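Local structure of putative glycosyl hydrolase (3K11) at residues A337-N341 with E409-L413; L272-C276 with I331-C335; F174-I178 with A210-M214; Y88-I92 with Y106-F111; Q370-V376 with R390-A396. The protein is probably a hydrolase of glycosyl hydrolase family 88, although its substrate and precise function are not established. Residues are numbered along the deposited sequence.

Contact 1: residues A337-N341 with E409-L413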
# COMPACT_ATOMS: atom_id res chain seq x y z
N ALA A 337 -16.70 -11.72 -15.21
CA ALA A 337 -17.90 -12.54 -15.47
C ALA A 337 -17.71 -13.34 -16.75
O ALA A 337 -18.07 -14.53 -16.82
CB ALA A 337 -19.13 -11.65 -15.56
N HIS A 338 -17.16 -12.70 -17.78
CA HIS A 338 -16.94 -13.36 -19.08
C HIS A 338 -15.99 -14.56 -18.95
O HIS A 338 -16.26 -15.65 -19.47
CB HIS A 338 -16.37 -12.37 -20.07
CG HIS A 338 -16.32 -12.88 -21.47
ND1 HIS A 338 -17.47 -13.20 -22.17
CD2 HIS A 338 -15.28 -13.11 -22.32
CE1 HIS A 338 -17.13 -13.65 -23.37
NE2 HIS A 338 -15.82 -13.58 -23.50
N ALA A 339 -14.88 -14.32 -18.24
CA ALA A 339 -13.84 -15.34 -18.05
C ALA A 339 -14.41 -16.52 -17.25
O ALA A 339 -14.05 -17.66 -17.51
CB ALA A 339 -12.62 -14.75 -17.34
N ILE A 340 -15.29 -16.25 -16.28
CA ILE A 340 -15.93 -17.34 -15.55
C ILE A 340 -16.87 -18.09 -16.48
O ILE A 340 -16.82 -19.35 -16.53
CB ILE A 340 -16.75 -16.84 -14.32
CG1 ILE A 340 -15.83 -16.22 -13.26
CG2 ILE A 340 -17.53 -18.03 -13.70
CD1 ILE A 340 -16.56 -15.27 -12.22
N ASN A 341 -17.68 -17.34 -17.22
CA ASN A 341 -18.62 -17.94 -18.17
C ASN A 341 -17.90 -18.78 -19.21
O ASN A 341 -18.43 -19.83 -19.63
CB ASN A 341 -19.46 -16.88 -18.86
CG ASN A 341 -20.47 -16.21 -17.93
OD1 ASN A 341 -20.91 -16.82 -16.95
ND2 ASN A 341 -20.89 -15.00 -18.29
N GLU A 409 -23.21 -9.47 -19.12
CA GLU A 409 -22.43 -10.63 -18.76
C GLU A 409 -22.77 -11.14 -17.36
O GLU A 409 -22.80 -12.37 -17.10
CB GLU A 409 -20.93 -10.33 -18.89
CG GLU A 409 -20.08 -11.55 -19.10
CD GLU A 409 -20.31 -12.25 -20.43
OE1 GLU A 409 -20.86 -11.65 -21.34
OE2 GLU A 409 -19.94 -13.42 -20.51
N MSE A 410 -23.08 -10.22 -16.47
CA MSE A 410 -23.58 -10.63 -15.15
C MSE A 410 -24.90 -11.39 -15.25
O MSE A 410 -25.11 -12.38 -14.52
CB MSE A 410 -23.75 -9.42 -14.21
CG MSE A 410 -22.48 -8.82 -13.67
SE MSE A 410 -21.46 -9.99 -12.60
CE MSE A 410 -22.79 -10.60 -11.40
N ILE A 411 -25.77 -11.02 -16.17
CA ILE A 411 -27.02 -11.76 -16.36
C ILE A 411 -26.72 -13.20 -16.76
O ILE A 411 -27.31 -14.14 -16.18
CB ILE A 411 -27.97 -11.05 -17.37
CG1 ILE A 411 -28.52 -9.76 -16.71
CG2 ILE A 411 -29.15 -11.99 -17.90
CD1 ILE A 411 -29.10 -8.69 -17.71
N ARG A 412 -25.81 -13.39 -17.72
CA ARG A 412 -25.38 -14.73 -18.13
C ARG A 412 -24.85 -15.49 -16.92
O ARG A 412 -25.24 -16.63 -16.67
CB ARG A 412 -24.27 -14.66 -19.17
CG ARG A 412 -23.69 -16.02 -19.59
CD ARG A 412 -24.58 -16.70 -20.56
NE ARG A 412 -24.31 -16.28 -21.94
CZ ARG A 412 -25.18 -16.38 -22.95
NH1 ARG A 412 -26.42 -16.85 -22.76
NH2 ARG A 412 -24.82 -15.98 -24.16
N LEU A 413 -23.93 -14.86 -16.20
CA LEU A 413 -23.30 -15.50 -15.02
C LEU A 413 -24.35 -15.93 -13.99
O LEU A 413 -24.34 -17.09 -13.48
CB LEU A 413 -22.29 -14.53 -14.39
CG LEU A 413 -21.46 -15.02 -13.19
CD1 LEU A 413 -20.57 -16.22 -13.58
CD2 LEU A 413 -20.62 -13.88 -12.57
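Buried polar groups between helices need partners, and the carboxylate of Glu409 illustrates how one atom can serve two. Its OE2 accepts a hydrogen bond from His338 ND1 at 3.0 Å and another from Asn341 ND2 at 2.9 Å, so that both donors, three residues apart on one helix, converge on it. A weak third bond runs from Asn341 ND2 to Glu409 O at 3.5 Å. The far side of the imidazole is held as well, since His338 NE2 bonds to Asp280.

The apolar component lies beside this cluster. Ala337 CB packs against Leu413 CD2 at 4.0 Å and against the SE atom of selenomethionine Met410 at 4.1 Å, while Ile340 CG2 meets Leu413 CD1 at 3.5 Å.

The axes of the two segments approach to 9.1 Å at 36°, as expected of roughly parallel neighbours within the (α/α)6 barrel of six-hairpin glycosidases. Helices 326-342 and 400-416 lie side by side, with helix 347-362 covering Ile340 and Met410, and helix 29-45 packing on Ile411.

Contact 2: residues L272-C276 with I331-C335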
# COMPACT_ATOMS: atom_id res chain seq x y z
N LEU A 272 -7.21 -5.80 -20.16
CA LEU A 272 -7.95 -7.01 -19.73
C LEU A 272 -9.01 -7.37 -20.76
O LEU A 272 -9.19 -8.55 -21.12
CB LEU A 272 -8.57 -6.77 -18.34
CG LEU A 272 -8.94 -8.04 -17.52
CD1 LEU A 272 -7.71 -8.93 -17.19
CD2 LEU A 272 -9.71 -7.64 -16.26
N LEU A 273 -9.67 -6.34 -21.27
CA LEU A 273 -10.72 -6.50 -22.30
C LEU A 273 -10.13 -6.97 -23.60
O LEU A 273 -10.75 -7.78 -24.31
CB LEU A 273 -11.53 -5.19 -22.43
CG LEU A 273 -12.74 -5.13 -23.36
CD1 LEU A 273 -13.66 -6.28 -23.24
CD2 LEU A 273 -13.49 -3.81 -23.14
N THR A 274 -8.95 -6.47 -23.96
CA THR A 274 -8.26 -6.95 -25.16
C THR A 274 -7.99 -8.45 -25.10
O THR A 274 -8.23 -9.19 -26.06
CB THR A 274 -6.91 -6.24 -25.33
OG1 THR A 274 -7.17 -4.85 -25.49
CG2 THR A 274 -6.18 -6.73 -26.57
N ALA A 275 -7.49 -8.91 -23.96
CA ALA A 275 -7.28 -10.35 -23.77
C ALA A 275 -8.58 -11.13 -23.96
O ALA A 275 -8.60 -12.16 -24.62
CB ALA A 275 -6.67 -10.61 -22.40
N CYS A 276 -9.70 -10.64 -23.40
CA CYS A 276 -11.01 -11.28 -23.62
C CYS A 276 -11.42 -11.27 -25.08
O CYS A 276 -11.84 -12.29 -25.58
CB CYS A 276 -12.10 -10.59 -22.79
SG CYS A 276 -11.92 -10.83 -20.99
N ILE A 331 -15.55 -2.34 -16.59
CA ILE A 331 -14.74 -3.16 -17.48
C ILE A 331 -14.26 -4.45 -16.75
O ILE A 331 -14.41 -5.56 -17.30
CB ILE A 331 -13.52 -2.43 -18.07
CG1 ILE A 331 -13.93 -1.24 -18.97
CG2 ILE A 331 -12.64 -3.43 -18.86
CD1 ILE A 331 -12.76 -0.20 -19.20
N TYR A 332 -13.72 -4.31 -15.55
CA TYR A 332 -13.26 -5.48 -14.81
C TYR A 332 -14.38 -6.45 -14.53
O TYR A 332 -14.21 -7.67 -14.62
CB TYR A 332 -12.59 -5.13 -13.51
CG TYR A 332 -11.39 -4.21 -13.68
CD1 TYR A 332 -10.48 -4.38 -14.73
CD2 TYR A 332 -11.12 -3.22 -12.77
CE1 TYR A 332 -9.38 -3.54 -14.86
CE2 TYR A 332 -10.00 -2.37 -12.90
CZ TYR A 332 -9.16 -2.53 -13.96
OH TYR A 332 -8.07 -1.68 -14.13
N VAL A 333 -15.53 -5.92 -14.14
CA VAL A 333 -16.70 -6.80 -13.88
C VAL A 333 -17.04 -7.60 -15.15
O VAL A 333 -17.29 -8.80 -15.07
CB VAL A 333 -17.93 -5.99 -13.40
CG1 VAL A 333 -19.23 -6.84 -13.36
CG2 VAL A 333 -17.64 -5.39 -11.97
N TYR A 334 -17.09 -6.93 -16.29
CA TYR A 334 -17.35 -7.63 -17.54
C TYR A 334 -16.30 -8.72 -17.74
O TYR A 334 -16.63 -9.86 -18.06
CB TYR A 334 -17.36 -6.73 -18.79
CG TYR A 334 -17.24 -7.60 -20.03
CD1 TYR A 334 -18.32 -8.33 -20.50
CD2 TYR A 334 -16.02 -7.74 -20.70
CE1 TYR A 334 -18.19 -9.16 -21.59
CE2 TYR A 334 -15.89 -8.61 -21.80
CZ TYR A 334 -16.98 -9.30 -22.23
OH TYR A 334 -16.91 -10.14 -23.32
N CYS A 335 -15.03 -8.34 -17.65
CA CYS A 335 -13.99 -9.31 -17.95
C CYS A 335 -14.05 -10.53 -17.05
O CYS A 335 -13.81 -11.64 -17.49
CB CYS A 335 -12.63 -8.69 -17.81
SG CYS A 335 -12.35 -7.45 -19.14
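This is a wholly buried, apolar helix-helix contact near the middle of the chain, between two neighbouring helices of the (α/α)6 barrel. In that fold alternate helices run in similar directions, because each helical hairpin returns the chain to the same end; helices 265-281 and 326-342 conform, crossing at 27° with their segment axes 9.7 Å apart.

The interface is built by small residues set between large ones. Cys335, the most covered residue of 331-335, faces the other helix, and its CB lies 3.5 Å from Leu272 CD2. The same leucine methyl also touches the ring of Tyr332, with Leu272 CD2 and Tyr332 CD1 3.7 Å apart. On the next residue, Leu273 CB meets Ile331 CG2 at 4.1 Å, and Leu273 CD1 reaches Tyr334 CE2 at 3.5 Å, so a pair of leucines engages both tyrosines. The compact Cys335 lets the backbones draw near, with Leu273 CA and Cys335 CA 6.1 Å apart.

Other helices close round the pair: 202-217 lies against Leu273 and Thr274, 289-304 against Leu272 and Cys276, and 400-416 against Ile331, Val333 and Tyr334. The two cysteines approach without forming a disulfide, Cys276 SG lying 3.9 Å from Cys335 SG.

Contact 3: residues F174-I178 with A210-M214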
# COMPACT_ATOMS: atom_id res chain seq x y z
N PHE A 174 -10.38 -0.42 -41.52
CA PHE A 174 -9.31 -1.43 -41.40
C PHE A 174 -8.11 -1.13 -42.28
O PHE A 174 -6.99 -1.38 -41.91
CB PHE A 174 -9.79 -2.84 -41.70
CG PHE A 174 -8.90 -3.88 -41.11
CD1 PHE A 174 -8.89 -4.09 -39.76
CD2 PHE A 174 -7.98 -4.55 -41.89
CE1 PHE A 174 -8.04 -4.99 -39.20
CE2 PHE A 174 -7.14 -5.48 -41.35
CZ PHE A 174 -7.16 -5.71 -39.99
N ASP A 175 -8.35 -0.55 -43.45
CA ASP A 175 -7.22 -0.12 -44.26
C ASP A 175 -6.36 0.85 -43.45
O ASP A 175 -5.12 0.77 -43.44
CB ASP A 175 -7.70 0.57 -45.51
CG ASP A 175 -6.54 1.09 -46.39
OD1 ASP A 175 -5.57 0.38 -46.63
OD2 ASP A 175 -6.62 2.22 -46.87
N PHE A 176 -7.01 1.80 -42.77
CA PHE A 176 -6.24 2.70 -41.88
C PHE A 176 -5.45 1.93 -40.81
O PHE A 176 -4.25 2.16 -40.60
CB PHE A 176 -7.08 3.78 -41.20
CG PHE A 176 -6.27 4.53 -40.19
CD1 PHE A 176 -5.45 5.56 -40.59
CD2 PHE A 176 -6.27 4.14 -38.88
CE1 PHE A 176 -4.65 6.19 -39.66
CE2 PHE A 176 -5.43 4.75 -37.96
CZ PHE A 176 -4.61 5.74 -38.38
N ILE A 177 -6.14 1.07 -40.07
CA ILE A 177 -5.52 0.34 -38.97
C ILE A 177 -4.30 -0.43 -39.44
O ILE A 177 -3.20 -0.31 -38.86
CB ILE A 177 -6.55 -0.62 -38.31
CG1 ILE A 177 -7.65 0.21 -37.61
CG2 ILE A 177 -5.89 -1.61 -37.29
CD1 ILE A 177 -8.87 -0.60 -37.25
N ILE A 178 -4.49 -1.23 -40.50
CA ILE A 178 -3.48 -2.22 -40.85
C ILE A 178 -2.39 -1.68 -41.74
O ILE A 178 -1.25 -2.19 -41.68
CB ILE A 178 -4.14 -3.52 -41.45
CG1 ILE A 178 -3.30 -4.74 -41.06
CG2 ILE A 178 -4.40 -3.35 -42.97
CD1 ILE A 178 -3.37 -5.11 -39.58
N ALA A 210 -9.94 -5.36 -33.49
CA ALA A 210 -10.26 -5.19 -34.90
C ALA A 210 -9.52 -6.21 -35.77
O ALA A 210 -10.08 -6.77 -36.71
CB ALA A 210 -9.90 -3.77 -35.35
N VAL A 211 -8.23 -6.37 -35.48
CA VAL A 211 -7.40 -7.33 -36.21
C VAL A 211 -7.93 -8.74 -35.96
O VAL A 211 -8.10 -9.50 -36.90
CB VAL A 211 -5.89 -7.18 -35.88
CG1 VAL A 211 -5.06 -8.23 -36.66
CG2 VAL A 211 -5.40 -5.74 -36.19
N ALA A 212 -8.20 -9.10 -34.70
CA ALA A 212 -8.78 -10.41 -34.37
C ALA A 212 -10.12 -10.66 -35.11
O ALA A 212 -10.34 -11.73 -35.69
CB ALA A 212 -8.94 -10.57 -32.81
N GLN A 213 -11.00 -9.66 -35.12
CA GLN A 213 -12.27 -9.82 -35.82
C GLN A 213 -12.12 -9.90 -37.32
O GLN A 213 -12.85 -10.65 -37.98
CB GLN A 213 -13.25 -8.71 -35.41
CG GLN A 213 -13.83 -8.91 -33.99
CD GLN A 213 -14.73 -10.09 -33.88
OE1 GLN A 213 -15.43 -10.44 -34.82
NE2 GLN A 213 -14.74 -10.74 -32.72
N MSE A 214 -11.19 -9.14 -37.88
CA MSE A 214 -10.95 -9.21 -39.32
C MSE A 214 -10.51 -10.60 -39.74
O MSE A 214 -10.76 -11.00 -40.88
CB MSE A 214 -9.89 -8.24 -39.84
CG MSE A 214 -10.31 -6.93 -40.28
SE MSE A 214 -11.80 -6.73 -41.44
CE MSE A 214 -11.08 -6.59 -43.12
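A selenium atom lying over an aromatic face is the most distinctive feature here. The SE of selenomethionine Met214 sits 4.3 Å from the centroid of the Phe174 ring, 20° off the ring normal, a Met-aromatic contact in which the polarisable chalcogen rests on the pi surface. The preceding CG of Met214 lies over the same face.

Phe174 is the dominant residue, with more surface covered than any other in the two segments. While Met214 occupies its face, the backbone of Val211 approaches the ring edge, Phe174 CE1 being 3.9 Å from Val211 CA. In the (α/α)6 barrel, helices are linked into successive hairpins, and this contact fastens helix 167-180 across helix 202-217, the next long helix along the chain. The segments cross steeply, at -118°, with axes 11.2 Å apart; long side chains must therefore bridge the gap.

Two isoleucines extend the seam. Ile177 CD1 packs on Ala210 CB at 3.8 Å, and Ile178 CD1 on Val211 CG2 at 4.0 Å. Helix 222-240 adds Tyr225, which meets Phe174 edge-to-face and also touches Val211 and Met214, whereas helix 148-160 supplies Thr152 against Ala210 and Ile155 against Met214.

Contact 4: residues Y88-I92 with Y106-F111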
# COMPACT_ATOMS: atom_id res chain seq x y z
N TYR A 88 -21.50 -0.23 -28.74
CA TYR A 88 -22.07 -1.12 -29.76
C TYR A 88 -21.76 -2.60 -29.48
O TYR A 88 -22.62 -3.46 -29.60
CB TYR A 88 -21.58 -0.75 -31.15
CG TYR A 88 -22.02 0.62 -31.62
CD1 TYR A 88 -23.37 0.98 -31.62
CD2 TYR A 88 -21.09 1.53 -32.10
CE1 TYR A 88 -23.76 2.24 -32.04
CE2 TYR A 88 -21.48 2.80 -32.52
CZ TYR A 88 -22.81 3.14 -32.51
OH TYR A 88 -23.21 4.41 -32.92
N SER A 89 -20.50 -2.90 -29.14
CA SER A 89 -20.11 -4.28 -28.77
C SER A 89 -20.87 -4.76 -27.55
O SER A 89 -21.32 -5.92 -27.51
CB SER A 89 -18.58 -4.42 -28.55
OG SER A 89 -17.87 -4.62 -29.79
N ALA A 90 -21.02 -3.89 -26.56
CA ALA A 90 -21.80 -4.21 -25.36
C ALA A 90 -23.22 -4.63 -25.66
O ALA A 90 -23.76 -5.63 -25.10
CB ALA A 90 -21.80 -3.01 -24.42
N LEU A 91 -23.88 -3.86 -26.52
CA LEU A 91 -25.29 -4.11 -26.87
C LEU A 91 -25.48 -5.35 -27.73
O LEU A 91 -26.49 -6.07 -27.58
CB LEU A 91 -25.88 -2.87 -27.55
CG LEU A 91 -26.10 -1.69 -26.59
CD1 LEU A 91 -26.42 -0.39 -27.38
CD2 LEU A 91 -27.17 -2.01 -25.49
N ILE A 92 -24.51 -5.64 -28.60
CA ILE A 92 -24.52 -6.91 -29.33
C ILE A 92 -24.49 -8.05 -28.32
O ILE A 92 -25.25 -9.02 -28.39
CB ILE A 92 -23.34 -7.00 -30.31
CG1 ILE A 92 -23.51 -6.00 -31.46
CG2 ILE A 92 -23.16 -8.45 -30.90
CD1 ILE A 92 -22.19 -5.73 -32.21
N TYR A 106 -30.99 -1.24 -31.83
CA TYR A 106 -30.27 0.02 -31.68
C TYR A 106 -29.02 0.06 -32.52
O TYR A 106 -28.72 1.05 -33.17
CB TYR A 106 -29.91 0.21 -30.19
CG TYR A 106 -29.06 1.42 -29.89
CD1 TYR A 106 -27.67 1.35 -29.93
CD2 TYR A 106 -29.64 2.64 -29.54
CE1 TYR A 106 -26.88 2.44 -29.64
CE2 TYR A 106 -28.84 3.76 -29.25
CZ TYR A 106 -27.46 3.63 -29.31
OH TYR A 106 -26.64 4.68 -29.05
N VAL A 107 -28.22 -1.00 -32.45
CA VAL A 107 -26.96 -1.06 -33.16
C VAL A 107 -27.23 -1.11 -34.65
O VAL A 107 -26.60 -0.43 -35.44
CB VAL A 107 -26.10 -2.25 -32.71
CG1 VAL A 107 -24.73 -2.18 -33.38
CG2 VAL A 107 -25.90 -2.22 -31.13
N GLN A 108 -28.17 -1.97 -35.04
CA GLN A 108 -28.61 -2.01 -36.45
C GLN A 108 -28.95 -0.61 -36.96
O GLN A 108 -28.48 -0.18 -38.02
CB GLN A 108 -29.82 -2.93 -36.58
CG GLN A 108 -29.53 -4.43 -36.46
CD GLN A 108 -29.01 -5.04 -37.74
OE1 GLN A 108 -28.97 -4.38 -38.77
NE2 GLN A 108 -28.62 -6.31 -37.69
N ASN A 109 -29.78 0.09 -36.21
CA ASN A 109 -30.25 1.38 -36.62
C ASN A 109 -29.12 2.39 -36.80
O ASN A 109 -29.05 3.06 -37.82
CB ASN A 109 -31.28 1.89 -35.64
CG ASN A 109 -31.73 3.28 -35.94
OD1 ASN A 109 -31.22 4.24 -35.39
ND2 ASN A 109 -32.70 3.40 -36.85
N ARG A 110 -28.24 2.47 -35.80
CA ARG A 110 -27.12 3.42 -35.88
C ARG A 110 -26.13 3.08 -36.99
O ARG A 110 -25.68 3.97 -37.72
CB ARG A 110 -26.40 3.55 -34.54
CG ARG A 110 -27.28 4.03 -33.37
CD ARG A 110 -28.12 5.19 -33.72
NE ARG A 110 -28.77 5.80 -32.55
CZ ARG A 110 -29.89 5.37 -31.98
NH1 ARG A 110 -30.48 4.24 -32.38
NH2 ARG A 110 -30.42 6.05 -30.98
N PHE A 111 -25.80 1.80 -37.13
CA PHE A 111 -24.89 1.39 -38.20
C PHE A 111 -25.47 1.58 -39.58
O PHE A 111 -24.78 2.01 -40.50
CB PHE A 111 -24.46 -0.09 -38.03
CG PHE A 111 -23.49 -0.35 -36.91
CD1 PHE A 111 -22.84 0.68 -36.24
CD2 PHE A 111 -23.15 -1.66 -36.60
CE1 PHE A 111 -21.93 0.41 -35.28
CE2 PHE A 111 -22.20 -1.92 -35.60
CZ PHE A 111 -21.64 -0.90 -34.94
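Tyr88 offers a textbook knob-into-hole inside an α-helical hairpin, the repeating unit of the (α/α)6 barrel. Helix 82-98 turns back into helix 101-128, and the two segments run at 142° with their axes 10.1 Å apart. The Tyr88 side chain enters a hole framed by Tyr106, Val107, Arg110 and Phe111, and more of its surface is covered than that of any other residue in the pair. One face of its ring receives the edge of Phe111, in an edge-to-face pair with centroids 4.6 Å apart and planes at 56°. Its hydroxyl continues past the hole to bond to the carbonyl of Leu79.

Val107 comes second. Its CA lies 6.0 Å from Tyr88 CA, the nearest backbone approach, and its two methyls both face helix 82-98, Val107 CG1 touching Tyr88 CD1 at 3.9 Å and Val107 CG2 lying 3.6 Å from Leu91 CB and 3.8 Å from Tyr88 O. Leu91, the third, leans also on Tyr106, whose hydroxyl is tied to Thr47 and Trp84. Helix 400-416 packs on Leu91 through Leu404, and helix 148-160 meets Tyr88 through Ala153. The tightest apolar approach is Leu91 CD1 to Tyr106 CD1, at 3.3 Å.

Contact 5: residues Q370-V376 with R390-A396. With EDO (1,2-ethanediol), chain T.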
# COMPACT_ATOMS: atom_id res chain seq x y z
N GLN A 370 -27.79 7.95 -16.15
CA GLN A 370 -26.40 8.33 -16.34
C GLN A 370 -25.51 7.47 -15.47
O GLN A 370 -25.96 6.90 -14.49
CB GLN A 370 -26.17 9.79 -15.97
CG GLN A 370 -26.98 10.77 -16.83
CD GLN A 370 -26.76 12.19 -16.42
OE1 GLN A 370 -26.66 12.49 -15.22
NE2 GLN A 370 -26.70 13.10 -17.40
N VAL A 371 -24.24 7.41 -15.83
CA VAL A 371 -23.24 6.67 -15.08
C VAL A 371 -22.31 7.70 -14.45
O VAL A 371 -21.58 8.43 -15.16
CB VAL A 371 -22.46 5.68 -15.97
CG1 VAL A 371 -21.31 5.07 -15.19
CG2 VAL A 371 -23.43 4.60 -16.55
N GLU A 372 -22.33 7.74 -13.13
CA GLU A 372 -21.51 8.67 -12.34
C GLU A 372 -20.15 8.11 -11.97
O GLU A 372 -19.96 6.89 -11.90
CB GLU A 372 -22.24 9.07 -11.05
CG GLU A 372 -23.62 9.72 -11.31
CD GLU A 372 -24.33 10.28 -10.07
OE1 GLU A 372 -23.85 10.13 -8.91
OE2 GLU A 372 -25.38 10.94 -10.28
N GLY A 373 -19.21 9.01 -11.68
CA GLY A 373 -17.87 8.62 -11.23
C GLY A 373 -16.91 8.13 -12.31
O GLY A 373 -15.90 7.48 -11.97
N THR A 374 -17.17 8.47 -13.57
CA THR A 374 -16.31 8.08 -14.68
C THR A 374 -15.26 9.15 -14.97
O THR A 374 -15.61 10.31 -15.19
CB THR A 374 -17.09 7.85 -15.95
OG1 THR A 374 -18.02 6.77 -15.75
CG2 THR A 374 -16.16 7.51 -17.13
N CYS A 375 -14.00 8.73 -15.03
CA CYS A 375 -12.85 9.57 -15.40
C CYS A 375 -13.01 10.05 -16.86
O CYS A 375 -13.32 9.27 -17.76
CB CYS A 375 -11.55 8.74 -15.27
SG CYS A 375 -10.07 9.60 -15.78
N VAL A 376 -12.81 11.34 -17.08
CA VAL A 376 -12.92 11.90 -18.43
C VAL A 376 -11.75 11.46 -19.34
O VAL A 376 -10.84 10.77 -18.91
CB VAL A 376 -12.99 13.46 -18.37
CG1 VAL A 376 -14.28 13.90 -17.61
CG2 VAL A 376 -11.68 14.03 -17.78
N ARG A 390 -7.62 13.66 -12.45
CA ARG A 390 -8.46 13.63 -13.67
C ARG A 390 -9.91 13.83 -13.29
O ARG A 390 -10.44 13.14 -12.42
CB ARG A 390 -8.32 12.31 -14.41
CG ARG A 390 -6.91 12.02 -15.00
CD ARG A 390 -6.31 13.11 -15.82
NE ARG A 390 -7.12 13.48 -16.98
CZ ARG A 390 -7.30 14.72 -17.44
NH1 ARG A 390 -6.76 15.76 -16.84
NH2 ARG A 390 -8.07 14.91 -18.50
N PRO A 391 -10.58 14.81 -13.91
CA PRO A 391 -12.00 15.00 -13.61
C PRO A 391 -12.89 13.81 -13.90
O PRO A 391 -12.54 12.99 -14.74
CB PRO A 391 -12.41 16.13 -14.56
CG PRO A 391 -11.13 16.91 -14.74
CD PRO A 391 -10.06 15.84 -14.83
N VAL A 392 -14.04 13.74 -13.21
CA VAL A 392 -15.10 12.80 -13.51
C VAL A 392 -16.31 13.60 -13.99
O VAL A 392 -16.50 14.75 -13.57
CB VAL A 392 -15.50 11.91 -12.30
CG1 VAL A 392 -14.30 10.97 -11.90
CG2 VAL A 392 -16.07 12.73 -11.12
N ASN A 393 -17.10 12.99 -14.88
CA ASN A 393 -18.27 13.66 -15.39
C ASN A 393 -19.25 12.64 -15.94
O ASN A 393 -18.83 11.67 -16.55
CB ASN A 393 -17.90 14.65 -16.50
CG ASN A 393 -19.01 15.62 -16.77
OD1 ASN A 393 -19.89 15.33 -17.56
ND2 ASN A 393 -19.05 16.72 -16.02
N VAL A 394 -20.54 12.86 -15.68
CA VAL A 394 -21.61 12.00 -16.23
C VAL A 394 -21.57 11.89 -17.73
O VAL A 394 -22.01 10.87 -18.29
CB VAL A 394 -22.99 12.47 -15.77
CG1 VAL A 394 -23.13 12.23 -14.23
CG2 VAL A 394 -23.23 13.94 -16.20
N TYR A 395 -21.07 12.92 -18.39
CA TYR A 395 -20.99 12.87 -19.84
C TYR A 395 -19.72 12.24 -20.43
O TYR A 395 -19.56 12.22 -21.64
CB TYR A 395 -21.18 14.26 -20.43
CG TYR A 395 -22.58 14.76 -20.17
CD1 TYR A 395 -23.66 14.11 -20.74
CD2 TYR A 395 -22.82 15.84 -19.32
CE1 TYR A 395 -24.95 14.52 -20.51
CE2 TYR A 395 -24.13 16.27 -19.08
CZ TYR A 395 -25.18 15.59 -19.69
OH TYR A 395 -26.51 15.98 -19.52
N ALA A 396 -18.79 11.78 -19.57
CA ALA A 396 -17.67 10.97 -20.04
C ALA A 396 -18.30 9.74 -20.65
O ALA A 396 -18.96 8.95 -19.93
CB ALA A 396 -16.78 10.58 -18.89
C1 EDO T . -25.94 7.28 -8.46
O1 EDO T . -24.71 7.67 -7.79
C2 EDO T . -27.18 7.73 -7.69
O2 EDO T . -27.37 9.17 -7.76
O HOH W 1 -19.89 7.90 -17.53
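Two backbone hydrogen bonds pin these loop segments together: Val376 N to Pro391 O at 2.9 Å, and Asn393 N to Thr374 O at 3.1 Å. They flank Cys375 and Val392, a single antiparallel bridge of the non-hydrogen-bonded kind, showing that two irregular segments can borrow β geometry without forming strands. Thr374 O also takes a CA-H···O contact from Val392 CA at 3.0 Å.

A water extends the polar network, donating to Val371 O and Ala396 O and hydrogen-bonding to Thr374 OG1. Past the bridge, residues 393-396 form a type I turn, and Asn393 OD1 accepts from Tyr395 N at 2.8 Å in an Asx turn. A 1,2-ethanediol, probably from the crystallisation liquor, donates from O1 to Glu372 OE1 at 2.8 Å.

Packing follows: Val376 CG2 meets Pro391 CD at 3.8 Å, and Thr374 CG2 meets Ala396 CB at 3.6 Å. On the outside, Leu13 and Leu16 of the second subunit lie on Val376 and Pro391. The paired loops lie at one end of the (α/α)6 barrel, over the N-terminal ends of two of its helices: Thr326 and Ser327 of helix 326-342 touch Thr374, and Tyr400 and Val403 of helix 400-416 touch Gln370 and Val371.

How the contacts relate
Read from the N terminus, the contacts show how an (α/α)6 barrel is assembled mostly in series. Contact 4 closes the shortest helical loop, joining helices 82-98 and 101-128. Contact 3 then ties helix 167-180 to 202-217, and contact 2 spans helices 265-281 and 326-342. Contact 1 opens almost at once on the same helix, 326-342, and carries it to 400-416; contacts 1 and 2 touch, with Glu409 CB 3.6 Å from Tyr334 CD1, so helices 265-281, 326-342 and 400-416 pack as one row. Contact 5 opens and closes within the span of contact 1, pairing loops that flank helix 384-388. None cross. Contacts 3 and 5 lie on opposite sides of the chain's centre, their centres about 29 Å apart.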